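Local coordinates for glycerate dehydrogenase related protein (Thermoplasma acidophilum, PDB 3GVX) that probably reduces glyoxylate or hydroxypyruvate with NAD(P)H as a D-2-hydroxyacid dehydrogenase, at residues Y29-K41 against V45-S57. Sequence-based numbering, arbitrary orientation.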
ATOM      1  N   TYR B  29      38.172   6.673   0.181  1.00 43.55           N
ATOM      2  CA  TYR B  29      39.167   5.663   0.073  1.00 44.89           C
ATOM      3  C   TYR B  29      39.770   5.752  -1.332  1.00 46.04           C
ATOM      4  O   TYR B  29      39.050   5.993  -2.299  1.00 46.13           O
ATOM      5  CB  TYR B  29      38.480   4.338   0.294  1.00 44.76           C
ATOM      6  CG  TYR B  29      39.369   3.196  -0.000  1.00 46.76           C
ATOM      7  CD1 TYR B  29      40.256   2.723   0.951  1.00 47.13           C
ATOM      8  CD2 TYR B  29      39.352   2.592  -1.244  1.00 47.34           C
ATOM      9  CE1 TYR B  29      41.116   1.673   0.669  1.00 48.67           C
ATOM     10  CE2 TYR B  29      40.207   1.547  -1.548  1.00 49.28           C
ATOM     11  CZ  TYR B  29      41.082   1.083  -0.582  1.00 49.69           C
ATOM     12  OH  TYR B  29      41.896   0.017  -0.856  1.00 52.10           O
ATOM     13  N   PRO B  30      41.092   5.529  -1.466  1.00 47.38           N
ATOM     14  CA  PRO B  30      42.028   5.192  -0.396  1.00 46.33           C
ATOM     15  C   PRO B  30      42.763   6.379   0.234  1.00 45.70           C
ATOM     16  O   PRO B  30      43.894   6.234   0.689  1.00 45.84           O
ATOM     17  CB  PRO B  30      42.972   4.233  -1.092  1.00 47.06           C
ATOM     18  CG  PRO B  30      43.188   4.957  -2.418  1.00 46.59           C
ATOM     19  CD  PRO B  30      41.791   5.528  -2.768  1.00 47.34           C
ATOM     20  N   ASP B  31      42.134   7.548   0.266  1.00 45.07           N
ATOM     21  CA  ASP B  31      42.781   8.693   0.894  1.00 45.65           C
ATOM     22  C   ASP B  31      42.321   8.839   2.313  1.00 45.24           C
ATOM     23  O   ASP B  31      41.619   9.773   2.708  1.00 43.94           O
ATOM     24  CB  ASP B  31      42.552   9.941   0.081  1.00 48.73           C
ATOM     25  CG  ASP B  31      43.245   9.852  -1.247  1.00 51.14           C
ATOM     26  OD1 ASP B  31      44.489   9.743  -1.263  1.00 52.54           O
ATOM     27  OD2 ASP B  31      42.551   9.857  -2.276  1.00 53.60           O
ATOM     28  N   TYR B  32      42.764   7.848   3.065  1.00 45.09           N
ATOM     29  CA  TYR B  32      42.460   7.708   4.456  1.00 44.42           C
ATOM     30  C   TYR B  32      42.492   8.995   5.223  1.00 43.90           C
ATOM     31  O   TYR B  32      43.315   9.878   4.996  1.00 45.82           O
ATOM     32  CB  TYR B  32      43.425   6.744   5.129  1.00 44.60           C
ATOM     33  CG  TYR B  32      43.140   6.652   6.606  1.00 45.13           C
ATOM     34  CD1 TYR B  32      42.151   5.801   7.090  1.00 44.24           C
ATOM     35  CD2 TYR B  32      43.769   7.503   7.511  1.00 45.01           C
ATOM     36  CE1 TYR B  32      41.782   5.811   8.438  1.00 44.78           C
ATOM     37  CE2 TYR B  32      43.407   7.521   8.862  1.00 46.02           C
ATOM     38  CZ  TYR B  32      42.413   6.669   9.319  1.00 45.98           C
ATOM     39  OH  TYR B  32      42.058   6.669  10.650  1.00 48.11           O
ATOM     40  N   TYR B  33      41.592   9.059   6.183  1.00 44.23           N
ATOM     41  CA  TYR B  33      41.497  10.201   7.035  1.00 43.63           C
ATOM     42  C   TYR B  33      40.823   9.806   8.341  1.00 42.36           C
ATOM     43  O   TYR B  33      39.784   9.158   8.353  1.00 41.94           O
ATOM     44  CB  TYR B  33      40.733  11.305   6.316  1.00 42.79           C
ATOM     45  CG  TYR B  33      40.576  12.525   7.163  1.00 44.08           C
ATOM     46  CD1 TYR B  33      41.648  13.385   7.402  1.00 44.35           C
ATOM     47  CD2 TYR B  33      39.368  12.790   7.791  1.00 44.33           C
ATOM     48  CE1 TYR B  33      41.515  14.477   8.263  1.00 45.15           C
ATOM     49  CE2 TYR B  33      39.220  13.863   8.646  1.00 45.47           C
ATOM     50  CZ  TYR B  33      40.291  14.712   8.881  1.00 47.22           C
ATOM     51  OH  TYR B  33      40.122  15.794   9.731  1.00 47.29           O
ATOM     52  N   ASP B  34      41.455  10.208   9.436  1.00 41.76           N
ATOM     53  CA  ASP B  34      40.989   9.935  10.784  1.00 41.01           C
ATOM     54  C   ASP B  34      39.709  10.711  11.040  1.00 39.85           C
ATOM     55  O   ASP B  34      39.742  11.796  11.618  1.00 39.48           O
ATOM     56  CB  ASP B  34      42.055  10.377  11.791  1.00 42.53           C
ATOM     57  CG  ASP B  34      41.987   9.605  13.087  1.00 44.28           C
ATOM     58  OD1 ASP B  34      40.879   9.156  13.443  1.00 45.70           O
ATOM     59  OD2 ASP B  34      43.029   9.452  13.755  1.00 43.34           O
ATOM     60  N   ALA B  35      38.578  10.161  10.619  1.00 38.77           N
ATOM     61  CA  ALA B  35      37.302  10.843  10.804  1.00 37.95           C
ATOM     62  C   ALA B  35      36.478  10.331  11.986  1.00 36.44           C
ATOM     63  O   ALA B  35      36.757   9.274  12.563  1.00 36.60           O
ATOM     64  CB  ALA B  35      36.479  10.759   9.516  1.00 38.02           C
ATOM     65  N   GLU B  36      35.470  11.115  12.351  1.00 35.21           N
ATOM     66  CA  GLU B  36      34.576  10.753  13.432  1.00 35.41           C
ATOM     67  C   GLU B  36      33.676   9.616  12.989  1.00 33.71           C
ATOM     68  O   GLU B  36      33.317   8.762  13.781  1.00 32.08           O
ATOM     69  CB  GLU B  36      33.735  11.943  13.833  1.00 38.79           C
ATOM     70  CG  GLU B  36      34.494  12.898  14.696  1.00 46.82           C
ATOM     71  CD  GLU B  36      33.650  14.064  15.161  1.00 51.51           C
ATOM     72  OE1 GLU B  36      33.973  14.644  16.218  1.00 53.24           O
ATOM     73  OE2 GLU B  36      32.666  14.411  14.473  1.00 54.76           O
ATOM     74  N   ALA B  37      33.323   9.609  11.712  1.00 31.24           N
ATOM     75  CA  ALA B  37      32.476   8.567  11.193  1.00 29.69           C
ATOM     76  C   ALA B  37      33.149   7.833  10.059  1.00 29.86           C
ATOM     77  O   ALA B  37      33.828   8.420   9.208  1.00 29.63           O
ATOM     78  CB  ALA B  37      31.148   9.149  10.749  1.00 28.42           C
ATOM     79  N   GLN B  38      32.973   6.524  10.075  1.00 30.84           N
ATOM     80  CA  GLN B  38      33.544   5.672   9.056  1.00 30.94           C
ATOM     81  C   GLN B  38      32.452   4.774   8.508  1.00 30.38           C
ATOM     82  O   GLN B  38      31.710   4.146   9.263  1.00 30.66           O
ATOM     83  CB  GLN B  38      34.671   4.832   9.650  1.00 32.15           C
ATOM     84  CG  GLN B  38      35.475   4.074   8.632  1.00 36.97           C
ATOM     85  CD  GLN B  38      36.676   3.408   9.263  1.00 39.91           C
ATOM     86  OE1 GLN B  38      37.528   4.077   9.850  1.00 42.89           O
ATOM     87  NE2 GLN B  38      36.751   2.092   9.156  1.00 38.56           N
ATOM     88  N   VAL B  39      32.334   4.731   7.190  1.00 30.21           N
ATOM     89  CA  VAL B  39      31.340   3.880   6.555  1.00 27.68           C
ATOM     90  C   VAL B  39      32.137   2.724   5.982  1.00 27.79           C
ATOM     91  O   VAL B  39      33.133   2.929   5.299  1.00 27.23           O
ATOM     92  CB  VAL B  39      30.598   4.620   5.427  1.00 29.75           C
ATOM     93  CG1 VAL B  39      29.478   3.740   4.886  1.00 27.32           C
ATOM     94  CG2 VAL B  39      30.065   5.956   5.941  1.00 27.81           C
ATOM     95  N   ILE B  40      31.701   1.506   6.258  1.00 25.43           N
ATOM     96  CA  ILE B  40      32.439   0.348   5.814  1.00 25.24           C
ATOM     97  C   ILE B  40      31.589  -0.759   5.241  1.00 28.34           C
ATOM     98  O   ILE B  40      30.366  -0.746   5.307  1.00 28.06           O
ATOM     99  CB  ILE B  40      33.203  -0.281   7.000  1.00 27.11           C
ATOM    100  CG1 ILE B  40      32.201  -0.987   7.919  1.00 27.40           C
ATOM    101  CG2 ILE B  40      33.930   0.796   7.812  1.00 23.96           C
ATOM    102  CD1 ILE B  40      32.823  -1.797   9.053  1.00 29.66           C
ATOM    103  N   LYS B  41      32.282  -1.735   4.689  1.00 30.97           N
ATOM    104  CA  LYS B  41      31.648  -2.926   4.192  1.00 35.05           C
ATOM    105  C   LYS B  41      32.123  -4.038   5.112  1.00 36.04           C
ATOM    106  O   LYS B  41      31.356  -4.558   5.903  1.00 34.94           O
ATOM    107  CB  LYS B  41      32.066  -3.210   2.757  1.00 36.61           C
ATOM    108  CG  LYS B  41      31.557  -2.202   1.770  1.00 40.50           C
ATOM    109  CD  LYS B  41      31.815  -2.678   0.369  1.00 43.43           C
ATOM    110  CE  LYS B  41      31.289  -1.702  -0.641  1.00 46.05           C
ATOM    111  NZ  LYS B  41      31.480  -2.231  -2.018  1.00 46.77           N
ATOM    112  N   VAL B  45      38.994   0.953  10.114  1.00 32.40           N
ATOM    113  CA  VAL B  45      40.360   1.344  10.385  1.00 32.27           C
ATOM    114  C   VAL B  45      40.290   2.240  11.604  1.00 32.98           C
ATOM    115  O   VAL B  45      39.718   3.323  11.543  1.00 34.01           O
ATOM    116  CB  VAL B  45      40.951   2.133   9.191  1.00 34.92           C
ATOM    117  CG1 VAL B  45      42.340   2.693   9.561  1.00 33.12           C
ATOM    118  CG2 VAL B  45      41.002   1.234   7.934  1.00 35.16           C
ATOM    119  N   LEU B  46      40.863   1.793  12.713  1.00 32.95           N
ATOM    120  CA  LEU B  46      40.803   2.589  13.925  1.00 34.62           C
ATOM    121  C   LEU B  46      41.650   3.838  13.863  1.00 36.28           C
ATOM    122  O   LEU B  46      42.758   3.848  13.339  1.00 36.13           O
ATOM    123  CB  LEU B  46      41.202   1.776  15.159  1.00 36.37           C
ATOM    124  CG  LEU B  46      40.313   0.584  15.497  1.00 36.12           C
ATOM    125  CD1 LEU B  46      40.848  -0.016  16.791  1.00 37.17           C
ATOM    126  CD2 LEU B  46      38.830   0.991  15.603  1.00 37.66           C
ATOM    127  N   GLY B  47      41.099   4.905  14.412  1.00 37.96           N
ATOM    128  CA  GLY B  47      41.794   6.164  14.442  1.00 38.25           C
ATOM    129  C   GLY B  47      41.757   6.714  15.840  1.00 40.50           C
ATOM    130  O   GLY B  47      41.415   6.035  16.811  1.00 39.58           O
ATOM    131  N   LYS B  48      42.111   7.980  15.935  1.00 41.82           N
ATOM    132  CA  LYS B  48      42.120   8.664  17.203  1.00 42.59           C
ATOM    133  C   LYS B  48      40.840   9.432  17.408  1.00 42.18           C
ATOM    134  O   LYS B  48      40.484   9.757  18.534  1.00 41.29           O
ATOM    135  CB  LYS B  48      43.284   9.629  17.253  1.00 45.54           C
ATOM    136  CG  LYS B  48      44.549   9.011  17.718  1.00 47.10           C
ATOM    137  CD  LYS B  48      45.653  10.009  17.589  1.00 48.07           C
ATOM    138  CE  LYS B  48      46.836   9.569  18.398  1.00 48.41           C
ATOM    139  NZ  LYS B  48      48.056   9.867  17.629  1.00 50.44           N
ATOM    140  N   ARG B  49      40.141   9.719  16.320  1.00 40.51           N
ATOM    141  CA  ARG B  49      38.910  10.484  16.424  1.00 40.51           C
ATOM    142  C   ARG B  49      37.645   9.665  16.184  1.00 39.40           C
ATOM    143  O   ARG B  49      36.537  10.201  16.208  1.00 37.98           O
ATOM    144  CB  ARG B  49      38.978  11.655  15.440  1.00 42.57           C
ATOM    145  CG  ARG B  49      40.250  12.456  15.567  1.00 45.51           C
ATOM    146  CD  ARG B  49      40.255  13.646  14.640  1.00 48.47           C
ATOM    147  NE  ARG B  49      39.065  14.468  14.817  1.00 51.18           N
ATOM    148  CZ  ARG B  49      38.098  14.587  13.910  1.00 53.67           C
ATOM    149  NH1 ARG B  49      38.181  13.937  12.757  1.00 53.35           N
ATOM    150  NH2 ARG B  49      37.043  15.350  14.162  1.00 55.37           N
ATOM    151  N   THR B  50      37.821   8.364  15.965  1.00 38.07           N
ATOM    152  CA  THR B  50      36.703   7.472  15.673  1.00 36.36           C
ATOM    153  C   THR B  50      35.630   7.456  16.749  1.00 37.03           C
ATOM    154  O   THR B  50      35.908   7.227  17.924  1.00 36.18           O
ATOM    155  CB  THR B  50      37.158   6.010  15.489  1.00 38.27           C
ATOM    156  OG1 THR B  50      38.343   5.955  14.687  1.00 37.74           O
ATOM    157  CG2 THR B  50      36.053   5.204  14.828  1.00 36.54           C
ATOM    158  N   LYS B  51      34.394   7.696  16.338  1.00 35.16           N
ATOM    159  CA  LYS B  51      33.268   7.676  17.258  1.00 35.53           C
ATOM    160  C   LYS B  51      32.239   6.706  16.771  1.00 32.82           C
ATOM    161  O   LYS B  51      31.533   6.089  17.545  1.00 32.64           O
ATOM    162  CB  LYS B  51      32.587   9.024  17.315  1.00 37.31           C
ATOM    163  CG  LYS B  51      33.358  10.132  17.921  1.00 40.71           C
ATOM    164  CD  LYS B  51      32.517  11.369  17.768  1.00 44.18           C
ATOM    165  CE  LYS B  51      33.027  12.502  18.609  1.00 46.09           C
ATOM    166  NZ  LYS B  51      32.144  13.676  18.403  1.00 47.54           N
HETATM  167  N   MSE B  52      32.149   6.594  15.460  1.00 33.06           N
HETATM  168  CA  MSE B  52      31.125   5.755  14.883  1.00 32.96           C
HETATM  169  C   MSE B  52      31.508   5.044  13.611  1.00 30.65           C
HETATM  170  O   MSE B  52      32.138   5.618  12.727  1.00 29.85           O
HETATM  171  CB  MSE B  52      29.863   6.601  14.660  1.00 32.84           C
HETATM  172  CG  MSE B  52      28.662   5.870  14.035  1.00 37.50           C
HETATM  173 SE   MSE B  52      28.939   5.629  12.264  1.00 35.42          SE
HETATM  174  CE  MSE B  52      27.651   6.032  11.572  1.00 34.49           C
ATOM    175  N   ILE B  53      31.082   3.791  13.525  1.00 29.51           N
ATOM    176  CA  ILE B  53      31.340   2.970  12.364  1.00 28.18           C
ATOM    177  C   ILE B  53      30.025   2.469  11.808  1.00 28.21           C
ATOM    178  O   ILE B  53      29.234   1.844  12.513  1.00 29.10           O
ATOM    179  CB  ILE B  53      32.243   1.780  12.738  1.00 26.55           C
ATOM    180  CG1 ILE B  53      33.557   2.316  13.322  1.00 24.44           C
ATOM    181  CG2 ILE B  53      32.497   0.896  11.521  1.00 23.91           C
ATOM    182  CD1 ILE B  53      34.504   1.263  13.828  1.00 25.72           C
ATOM    183  N   GLN B  54      29.796   2.749  10.533  1.00 28.38           N
ATOM    184  CA  GLN B  54      28.560   2.358   9.865  1.00 26.89           C
ATOM    185  C   GLN B  54      28.738   1.317   8.763  1.00 27.89           C
ATOM    186  O   GLN B  54      29.290   1.618   7.707  1.00 28.25           O
ATOM    187  CB  GLN B  54      27.889   3.592   9.267  1.00 25.29           C
ATOM    188  CG  GLN B  54      26.620   3.282   8.513  1.00 26.33           C
ATOM    189  CD  GLN B  54      25.442   3.041   9.427  1.00 27.93           C
ATOM    190  OE1 GLN B  54      25.044   3.919  10.194  1.00 24.89           O
ATOM    191  NE2 GLN B  54      24.876   1.838   9.354  1.00 27.50           N
ATOM    192  N   ALA B  55      28.263   0.099   9.005  1.00 27.70           N
ATOM    193  CA  ALA B  55      28.322  -0.965   8.013  1.00 28.28           C
ATOM    194  C   ALA B  55      27.174  -0.688   7.038  1.00 28.87           C
ATOM    195  O   ALA B  55      26.128  -0.164   7.425  1.00 27.61           O
ATOM    196  CB  ALA B  55      28.126  -2.326   8.676  1.00 26.90           C
ATOM    197  N   ILE B  56      27.364  -1.026   5.772  1.00 30.44           N
ATOM    198  CA  ILE B  56      26.311  -0.782   4.796  1.00 32.58           C
ATOM    199  C   ILE B  56      25.461  -2.019   4.615  1.00 33.04           C
ATOM    200  O   ILE B  56      24.437  -1.976   3.953  1.00 34.76           O
ATOM    201  CB  ILE B  56      26.880  -0.366   3.435  1.00 31.89           C
ATOM    202  CG1 ILE B  56      27.772  -1.476   2.890  1.00 30.28           C
ATOM    203  CG2 ILE B  56      27.633   0.944   3.579  1.00 28.89           C
ATOM    204  CD1 ILE B  56      27.899  -1.495   1.393  1.00 31.14           C
ATOM    205  N   SER B  57      25.889  -3.127   5.208  1.00 33.72           N
ATOM    206  CA  SER B  57      25.137  -4.377   5.118  1.00 34.08           C
ATOM    207  C   SER B  57      24.148  -4.483   6.273  1.00 35.85           C
ATOM    208  O   SER B  57      24.213  -3.710   7.230  1.00 36.01           O
ATOM    209  CB  SER B  57      26.085  -5.583   5.114  1.00 34.03           C
ATOM    210  OG  SER B  57      26.853  -5.632   6.295  1.00 35.81           O
TER
HETATM  211  O   HOH W   1      38.726   7.538  12.687  1.00 41.41           O
HETATM  212  O   HOH W   2      28.849  -3.799   5.783  1.00 37.89           O
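The carboxylate of Asp34 fits into the loop turning at Gly47, whose bare CA lies 3.3 Å from Asp34 OD1 where a side chain would collide. Asp34 swings CG away from its backbone N (chi1 -154°), toward Gly47 and Lys48; there Asp34 OD2 accepts from Lys48 N at 2.8 Å through its syn lone pair, while OD1 takes Arg49 N from above the carboxylate plane and a water shared with Ala35 O and Thr50 OG1. Replacing Asp34 by an alanine would probably leave the amides of Lys48 and Arg49 without their carboxylate acceptor and the loop less firmly tied to its neighbour. Arg49 folds back, bent at chi3 (53°), so that NH1 meets Asp34 O edge-on at 2.9 Å and one guanidinium face receives Glu36 CG. The extended Glu36 runs alongside Lys51, and Lys51 NZ makes a salt bridge to Glu36 OE1 at 3.0 Å from above the carboxylate plane; Asp2 pairs with Arg49 NH2. Nearby, Val45 CG1 is a bump against Tyr32 CE1 (3.4 Å).

Beyond this end, strands 37-40 and 52-55 run parallel, Glu36 O gripping both Lys51 N and Met52 N before the ladder continues from Gln38 N to Met52 O. Ile40 CD1 nestles against Ile53 CG2 (3.7 Å) on the face of Gln38 and Ala55. On the face of Ala37, Val39, Met52 and Gln54, helix 266-279 packs on Met52 and Gln54. Ile56, just past strand 52-55, reaches back to cross Val39 at about a right angle, Val39 CG1 touching Ile56 CG2 (3.6 Å). The pair forms the third and fourth strands of a five-stranded parallel sheet ordered 2-1-3-4-5, consistent with the flavodoxin-like substrate-binding domain of D-2-hydroxyacid dehydrogenases.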